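Local coordinates for transcriptional activator PlcR protein (Bacillus thuringiensis, PDB 3U3W) that binds DNA through a helix-turn-helix domain and activates transcription of virulence genes in response to the quorum-sensing signal peptide PapR, at residues A[20-23]-A[24-28]. Residues are numbered along the deposited sequence; the frame is centred on the assembly and turned at random.
Sequences TQKQ and LSENI. With nucleotides of chain E.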
loop_
_atom_site.group_PDB
_atom_site.type_symbol
_atom_site.label_atom_id
_atom_site.label_comp_id
_atom_site.label_asym_id
_atom_site.label_seq_id
_atom_site.Cartn_x
_atom_site.Cartn_y
_atom_site.Cartn_z
ATOM N N THR A 20 11.361 -25.949 15.085
ATOM C CA THR A 20 11.688 -27.211 14.432
ATOM C C THR A 20 10.472 -27.671 13.639
ATOM O O THR A 20 9.392 -27.089 13.760
ATOM C CB THR A 20 12.037 -28.308 15.447
ATOM O OG1 THR A 20 10.895 -28.566 16.274
ATOM C CG2 THR A 20 13.208 -27.883 16.315
ATOM N N GLN A 21 10.648 -28.723 12.842
ATOM C CA GLN A 21 9.561 -29.240 12.021
ATOM C C GLN A 21 8.355 -29.620 12.868
ATOM O O GLN A 21 7.217 -29.330 12.502
ATOM C CB GLN A 21 10.025 -30.438 11.185
ATOM C CG GLN A 21 11.145 -30.113 10.213
ATOM C CD GLN A 21 11.412 -31.235 9.224
ATOM O OE1 GLN A 21 11.113 -32.407 9.484
ATOM N NE2 GLN A 21 11.974 -30.879 8.076
ATOM N N LYS A 22 8.613 -30.269 14.000
ATOM C CA LYS A 22 7.546 -30.659 14.912
ATOM C C LYS A 22 6.756 -29.431 15.361
ATOM O O LYS A 22 5.518 -29.427 15.318
ATOM C CB LYS A 22 8.107 -31.418 16.124
ATOM C CG LYS A 22 7.035 -31.909 17.101
ATOM C CD LYS A 22 6.078 -32.902 16.439
ATOM C CE LYS A 22 4.756 -33.031 17.203
ATOM N NZ LYS A 22 3.781 -31.931 16.908
ATOM N N GLN A 23 7.479 -28.390 15.773
ATOM C CA GLN A 23 6.853 -27.168 16.268
ATOM C C GLN A 23 5.992 -26.524 15.203
ATOM O O GLN A 23 4.869 -26.085 15.465
ATOM C CB GLN A 23 7.912 -26.175 16.729
ATOM C CG GLN A 23 8.618 -26.585 18.004
ATOM C CD GLN A 23 9.582 -25.525 18.492
ATOM O OE1 GLN A 23 10.769 -25.551 18.160
ATOM N NE2 GLN A 23 9.074 -24.580 19.284
ATOM N N LEU A 24 6.538 -26.471 13.992
ATOM C CA LEU A 24 5.870 -25.841 12.869
ATOM C C LEU A 24 4.618 -26.613 12.492
ATOM O O LEU A 24 3.581 -26.021 12.180
ATOM C CB LEU A 24 6.834 -25.756 11.682
ATOM C CG LEU A 24 6.324 -25.148 10.374
ATOM C CD1 LEU A 24 5.666 -23.799 10.620
ATOM C CD2 LEU A 24 7.467 -25.029 9.381
ATOM N N SER A 25 4.715 -27.940 12.534
ATOM C CA SER A 25 3.625 -28.813 12.095
ATOM C C SER A 25 2.391 -28.816 13.010
ATOM O O SER A 25 1.321 -29.270 12.601
ATOM C CB SER A 25 4.131 -30.252 11.868
ATOM O OG SER A 25 4.482 -30.908 13.079
ATOM N N GLU A 26 2.540 -28.296 14.229
ATOM C CA GLU A 26 1.484 -28.364 15.246
ATOM C C GLU A 26 0.132 -27.793 14.814
ATOM O O GLU A 26 0.031 -26.641 14.381
ATOM C CB GLU A 26 1.948 -27.708 16.549
ATOM C CG GLU A 26 2.879 -28.585 17.375
ATOM C CD GLU A 26 3.769 -27.785 18.319
ATOM O OE1 GLU A 26 4.728 -28.370 18.883
ATOM O OE2 GLU A 26 3.512 -26.572 18.494
ATOM N N ASN A 27 -0.906 -28.613 14.945
ATOM C CA ASN A 27 -2.271 -28.204 14.629
ATOM C C ASN A 27 -2.486 -27.969 13.145
ATOM O O ASN A 27 -3.584 -27.599 12.712
ATOM C CB ASN A 27 -2.670 -26.960 15.430
ATOM C CG ASN A 27 -2.765 -27.238 16.919
ATOM O OD1 ASN A 27 -3.733 -27.846 17.387
ATOM N ND2 ASN A 27 -1.752 -26.806 17.671
ATOM N N ILE A 28 -1.429 -28.196 12.370
ATOM C CA ILE A 28 -1.482 -28.005 10.932
ATOM C C ILE A 28 -1.394 -29.345 10.200
ATOM O O ILE A 28 -2.261 -29.681 9.394
ATOM C CB ILE A 28 -0.356 -27.073 10.468
ATOM C CG1 ILE A 28 -0.383 -25.772 11.273
ATOM C CG2 ILE A 28 -0.492 -26.775 8.988
ATOM C CD1 ILE A 28 0.662 -24.761 10.847
ATOM P P DT E 2 14.626 -30.267 12.855
ATOM O OP1 DT E 2 15.268 -28.946 12.660
ATOM O OP2 DT E 2 13.156 -30.371 13.054
ATOM O "O5'" DT E 2 15.027 -31.178 11.614
ATOM C "C5'" DT E 2 14.835 -32.559 11.712
ATOM C "C4'" DT E 2 15.509 -33.256 10.561
ATOM O "O4'" DT E 2 15.579 -34.647 10.936
ATOM C "C3'" DT E 2 14.710 -33.255 9.265
ATOM O "O3'" DT E 2 15.577 -33.637 8.218
ATOM C "C2'" DT E 2 13.670 -34.334 9.550
ATOM C "C1'" DT E 2 14.519 -35.351 10.315
ATOM N N1 DT E 2 13.763 -36.108 11.344
ATOM C C2 DT E 2 13.904 -37.475 11.345
ATOM O O2 DT E 2 14.618 -38.060 10.553
ATOM N N3 DT E 2 13.181 -38.130 12.309
ATOM C C4 DT E 2 12.348 -37.556 13.248
ATOM O O4 DT E 2 11.739 -38.232 14.070
ATOM C C5 DT E 2 12.240 -36.119 13.192
ATOM C C7 DT E 2 11.358 -35.401 14.170
ATOM C C6 DT E 2 12.946 -35.465 12.254
ATOM P P DC E 1 12.179 -32.676 17.791
ATOM O OP1 DC E 1 11.798 -31.536 16.929
ATOM O OP2 DC E 1 11.592 -34.011 17.531
ATOM O "O5'" DC E 1 13.777 -32.836 17.849
ATOM C "C5'" DC E 1 14.672 -31.725 17.709
ATOM C "C4'" DC E 1 15.425 -31.804 16.391
ATOM O "O4'" DC E 1 16.002 -33.133 16.230
ATOM C "C3'" DC E 1 14.563 -31.581 15.149
ATOM O "O3'" DC E 1 15.347 -30.991 14.098
ATOM C "C2'" DC E 1 14.111 -33.005 14.826
ATOM C "C1'" DC E 1 15.368 -33.815 15.157
ATOM N N1 DC E 1 15.081 -35.259 15.515
ATOM C C2 DC E 1 15.599 -36.308 14.724
ATOM O O2 DC E 1 16.305 -36.052 13.737
ATOM N N3 DC E 1 15.323 -37.596 15.062
ATOM C C4 DC E 1 14.558 -37.853 16.126
ATOM N N4 DC E 1 14.312 -39.137 16.418
ATOM C C5 DC E 1 14.015 -36.806 16.938
ATOM C C6 DC E 1 14.298 -35.541 16.602
ATOM P P DA E 3 15.042 -33.741 6.709
ATOM O OP1 DA E 3 16.152 -33.337 5.801
ATOM O OP2 DA E 3 13.734 -33.060 6.641
ATOM O "O5'" DA E 3 14.857 -35.304 6.492
ATOM C "C5'" DA E 3 15.985 -36.134 6.705
ATOM C "C4'" DA E 3 15.651 -37.548 6.282
ATOM O "O4'" DA E 3 14.831 -38.189 7.281
ATOM C "C3'" DA E 3 14.881 -37.679 4.981
ATOM O "O3'" DA E 3 15.425 -38.821 4.365
ATOM C "C2'" DA E 3 13.433 -37.874 5.419
ATOM C "C1'" DA E 3 13.601 -38.620 6.734
ATOM N N9 DA E 3 12.597 -38.369 7.774
ATOM C C8 DA E 3 12.026 -37.182 8.140
ATOM N N7 DA E 3 11.168 -37.287 9.133
ATOM C C5 DA E 3 11.179 -38.634 9.446
ATOM C C6 DA E 3 10.489 -39.400 10.412
ATOM N N6 DA E 3 9.605 -38.896 11.286
ATOM N N1 DA E 3 10.737 -40.725 10.438
ATOM C C2 DA E 3 11.614 -41.243 9.574
ATOM N N3 DA E 3 12.328 -40.627 8.635
ATOM C C4 DA E 3 12.057 -39.313 8.619
#
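Leu24 N and Ser25 N donate to Thr20 O and Gln21 O, both at 2.9 Å, the i to i+4 bonds of the short helix 21-25, and a weak, longer bond runs from Glu26 N to Gln23 O. At the start, Thr20 is the N-cap and forms a capping box with Gln23. Its OG1 lies between its own backbone N and carbonyl carbon (chi1 63°), turned back over the first turn, where Gln23 N reaches it in a weak bond. The return bond runs from Thr20 N to Gln23 OE1 at 3.2 Å, with the donor 42° above the plane of the amide. Thr20 OG1 also donates to OP1 of DC1 of chain E, 3.2 Å away, so one hydroxyl serves both cap and DNA backbone. Gln21 N, directed out of the helix start, makes a nearly straight 3.0 Å bond to OP2 of DT2 of chain E; the positive end of the helix dipole probably strengthens this grip. The extended Gln21 side chain runs along the DT2 sugar and carries NE2 to OP2 of DA3 of chain E, 3.1 Å away. Further along, Ser25 OG folds back onto the helix and donates to Lys22 O at 2.9 Å, approaching from the flank of the carbonyl. The side chains of Lys22 and Glu26 cross at about a right angle, with Lys22 NZ 4.2 Å from Glu26 OE1, too far for a salt bridge though the opposite charges probably attract. Three successive phosphates are thus held from one turn of the first helix of the helix-turn-helix. Glu38 of helix 31-38 also accepts from Gln21 NE2, steadying that amide, while Ser25 packs on Val34. Leu24 reaches Arg14 of helix 4-16 and Leu56 of helix 46-56, whose Lys55 NZ hydrogen-bonds to the carbonyl oxygens of Leu24 and Glu26.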